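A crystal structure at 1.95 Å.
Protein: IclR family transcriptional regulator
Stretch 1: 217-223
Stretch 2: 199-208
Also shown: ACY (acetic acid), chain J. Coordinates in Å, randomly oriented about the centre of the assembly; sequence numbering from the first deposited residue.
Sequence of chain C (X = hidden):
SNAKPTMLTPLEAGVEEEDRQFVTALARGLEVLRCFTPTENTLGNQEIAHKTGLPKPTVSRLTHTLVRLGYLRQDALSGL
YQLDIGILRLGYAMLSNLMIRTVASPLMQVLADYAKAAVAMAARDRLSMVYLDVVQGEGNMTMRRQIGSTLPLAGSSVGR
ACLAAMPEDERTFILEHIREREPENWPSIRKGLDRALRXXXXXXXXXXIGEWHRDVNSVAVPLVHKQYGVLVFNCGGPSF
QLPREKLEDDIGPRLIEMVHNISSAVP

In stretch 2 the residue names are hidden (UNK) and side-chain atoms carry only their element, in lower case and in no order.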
# COMPACT_ATOMS: atom_id res chain seq x y z
N ASN C 217 0.53 26.73 -0.08
CA ASN C 217 -0.40 27.12 0.97
C ASN C 217 -1.55 26.14 1.01
O ASN C 217 -1.96 25.60 -0.03
CB ASN C 217 -0.97 28.51 0.76
CG ASN C 217 0.08 29.58 0.77
OD1 ASN C 217 1.20 29.39 1.24
ND2 ASN C 217 -0.29 30.75 0.26
N SER C 218 -2.12 25.95 2.20
CA SER C 218 -3.15 24.94 2.34
C SER C 218 -3.95 25.19 3.60
O SER C 218 -3.48 25.87 4.54
CB SER C 218 -2.49 23.54 2.35
OG SER C 218 -3.32 22.58 2.96
N VAL C 219 -5.19 24.70 3.60
CA VAL C 219 -6.09 24.84 4.75
C VAL C 219 -6.65 23.45 5.00
O VAL C 219 -6.86 22.69 4.06
CB VAL C 219 -7.23 25.85 4.47
CG1 VAL C 219 -8.03 25.46 3.23
CG2 VAL C 219 -8.16 26.03 5.69
N ALA C 220 -6.90 23.11 6.26
CA ALA C 220 -7.37 21.76 6.58
C ALA C 220 -8.43 21.82 7.66
O ALA C 220 -8.45 22.74 8.50
CB ALA C 220 -6.22 20.84 7.04
N VAL C 221 -9.33 20.84 7.62
CA VAL C 221 -10.46 20.75 8.55
C VAL C 221 -10.57 19.31 9.02
O VAL C 221 -10.65 18.40 8.18
CB VAL C 221 -11.77 21.20 7.90
CG1 VAL C 221 -12.96 20.87 8.79
CG2 VAL C 221 -11.74 22.71 7.57
N PRO C 222 -10.58 19.04 10.32
CA PRO C 222 -10.64 17.65 10.79
C PRO C 222 -12.08 17.17 10.94
O PRO C 222 -13.03 17.96 11.01
CB PRO C 222 -9.93 17.72 12.14
CG PRO C 222 -10.36 19.11 12.68
CD PRO C 222 -10.51 20.00 11.45
N LEU C 223 -12.24 15.86 10.98
CA LEU C 223 -13.54 15.24 11.24
C LEU C 223 -13.33 14.06 12.17
O LEU C 223 -12.54 13.17 11.87
CB LEU C 223 -14.17 14.78 9.92
CG LEU C 223 -15.35 13.82 10.03
CD1 LEU C 223 -16.54 14.56 10.64
CD2 LEU C 223 -15.68 13.29 8.66
N UNK C 199 -6.40 29.45 15.36
CA UNK C 199 -7.26 29.48 14.18
C UNK C 199 -8.35 28.41 14.24
O UNK C 199 -9.49 28.65 13.84
o UNK C 199 -5.19 30.59 11.32
c UNK C 199 -6.42 29.29 12.91
o UNK C 199 -5.98 31.64 13.09
c UNK C 199 -5.81 30.60 12.41
N UNK C 200 -8.02 27.22 14.73
CA UNK C 200 -9.05 26.20 14.81
C UNK C 200 -10.12 26.58 15.83
O UNK C 200 -11.32 26.48 15.54
c UNK C 200 -11.01 22.28 14.09
c UNK C 200 -10.79 22.18 16.48
c UNK C 200 -8.43 24.83 15.13
c UNK C 200 -11.38 21.73 15.32
c UNK C 200 -9.45 23.74 15.20
c UNK C 200 -9.83 23.19 16.42
c UNK C 200 -10.05 23.26 14.03
N UNK C 201 -9.72 27.02 17.02
CA UNK C 201 -10.70 27.50 18.00
C UNK C 201 -11.56 28.64 17.42
O UNK C 201 -12.78 28.65 17.61
o UNK C 201 -7.79 26.39 21.86
o UNK C 201 -8.20 28.49 21.32
c UNK C 201 -9.98 27.97 19.28
c UNK C 201 -9.29 26.80 20.02
c UNK C 201 -8.36 27.26 21.14
N UNK C 202 -10.96 29.57 16.69
CA UNK C 202 -11.71 30.78 16.31
C UNK C 202 -12.57 30.56 15.06
O UNK C 202 -13.71 31.02 15.01
o UNK C 202 -9.16 33.27 17.07
c UNK C 202 -10.10 32.47 17.26
c UNK C 202 -10.76 31.93 16.02
o UNK C 202 -10.52 32.14 18.38
N UNK C 203 -12.02 29.85 14.07
CA UNK C 203 -12.57 29.74 12.72
C UNK C 203 -12.87 28.30 12.27
O UNK C 203 -13.55 28.13 11.25
c UNK C 203 -12.43 32.69 12.30
c UNK C 203 -12.27 34.09 12.40
c UNK C 203 -11.40 31.88 11.84
c UNK C 203 -10.20 32.49 11.47
o UNK C 203 -10.92 36.06 12.15
c UNK C 203 -10.03 33.89 11.58
c UNK C 203 -11.07 34.67 12.04
c UNK C 203 -11.60 30.36 11.70
N UNK C 204 -12.36 27.28 12.95
CA UNK C 204 -12.70 25.92 12.56
C UNK C 204 -11.83 25.27 11.51
O UNK C 204 -12.14 24.14 11.07
N UNK C 205 -10.74 25.91 11.09
CA UNK C 205 -9.78 25.27 10.22
C UNK C 205 -8.38 25.54 10.74
O UNK C 205 -8.18 26.37 11.65
c UNK C 205 -8.50 29.40 8.81
c UNK C 205 -9.81 27.31 8.69
c UNK C 205 -10.84 29.49 8.40
c UNK C 205 -10.92 28.08 8.46
c UNK C 205 -9.63 30.12 8.56
c UNK C 205 -9.92 25.78 8.77
c UNK C 205 -8.58 27.95 8.85
o UNK C 205 -9.56 31.50 8.49
N UNK C 206 -7.40 24.88 10.12
CA UNK C 206 -5.98 25.16 10.31
C UNK C 206 -5.35 25.50 8.97
O UNK C 206 -5.65 24.85 7.97
s UNK C 206 -5.60 23.70 12.68
c UNK C 206 -5.23 23.94 10.92
N UNK C 207 -4.45 26.47 8.96
CA UNK C 207 -3.68 26.84 7.78
C UNK C 207 -2.24 26.35 7.88
O UNK C 207 -1.68 26.17 8.97
c UNK C 207 -3.64 28.36 7.59
c UNK C 207 -4.84 30.65 7.62
c UNK C 207 -5.67 28.67 6.27
c UNK C 207 -4.98 29.09 7.55
N UNK C 208 -1.63 26.20 6.71
CA UNK C 208 -0.17 26.17 6.59
C UNK C 208 0.19 27.07 5.42
O UNK C 208 0.13 26.63 4.27
c UNK C 208 0.37 24.76 6.38
o UNK C 208 1.78 24.84 6.26
C ACY J . -0.63 20.84 3.95
O ACY J . -1.63 20.30 4.48
OXT ACY J . 0.03 21.78 4.47
CH3 ACY J . -0.17 20.32 2.61

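Position 199 lies in a helix that began earlier in the chain. Its side chain has two carbons, the second carrying two oxygens, and it reaches nothing on stretch 1; it is Asp199, and its charged group suits a partly exposed place. At position 200 one carbon leads to a ring of six carbons with no oxygen, the mark of phenylalanine. CA-to-CB points sideways, but the t rotamer brings the end of the ring nearer, so that CE1 of Phe200 lies 3.5 Å from CG of Pro222, an apolar contact between the flat aromatic ring and the puckered, saturated ring of the proline.

Position 201 shows three carbons, the third bearing two oxygens, and position 202 two carbons ending the same way. Neither touches stretch 1, and both are exposed, as suits the carboxylates of Glu201 and Asp202. Position 203 carries one carbon and a six-carbon ring bearing an oxygen; Tyr203 is also exposed and out of reach of the strand.

Position 204 has no side-chain atoms and is Gly204. Here the chain leaves the helix with a phi of 88° and a psi of 6°, where a CB would be jammed against the carbonyl oxygen of the residue before.

Position 205 again has one carbon and a ring of six carbons bearing an oxygen. This is Tyr205, whose CB packs 3.6 Å from CG2 of Val219 and 3.8 Å from CG2 of Val221, while the end of its side chain leads away.

Position 206 has one carbon followed by a sulfur: Cys206, a small residue in a buried place, on the same face of the sheet as Ala220. Position 207 has four carbons, forked at the second, so it is Leu207; its CD2 meets CG2 of Val219 at 3.7 Å on the other face. Position 208 has one carbon and one oxygen. Ser208 pairs with Ser218, and both hydroxyls find hydrogen bonds elsewhere in the structure; an acetic acid molecule lies beside the pair, with its OXT 3.6 Å from CB of Ser208.

The contact is chiefly an antiparallel backbone pairing. Ala220 and Cys206 exchange hydrogen bonds, from N of Cys206 to O of Ala220 at 2.9 Å and from N of Ala220 to O of Cys206 at 2.7 Å. N of Ser208 gives another to O of Ser218 at 2.9 Å, whereas the return bond from N of Ser218 to O of Ser208, at 3.1 Å, is weak. Between these pairs, Val219 and Leu207 form a non-hydrogen-bonded bridge, and apolar packing extends the contact to the helix.

Stretch 2 199-208: DFEDYGYCLS
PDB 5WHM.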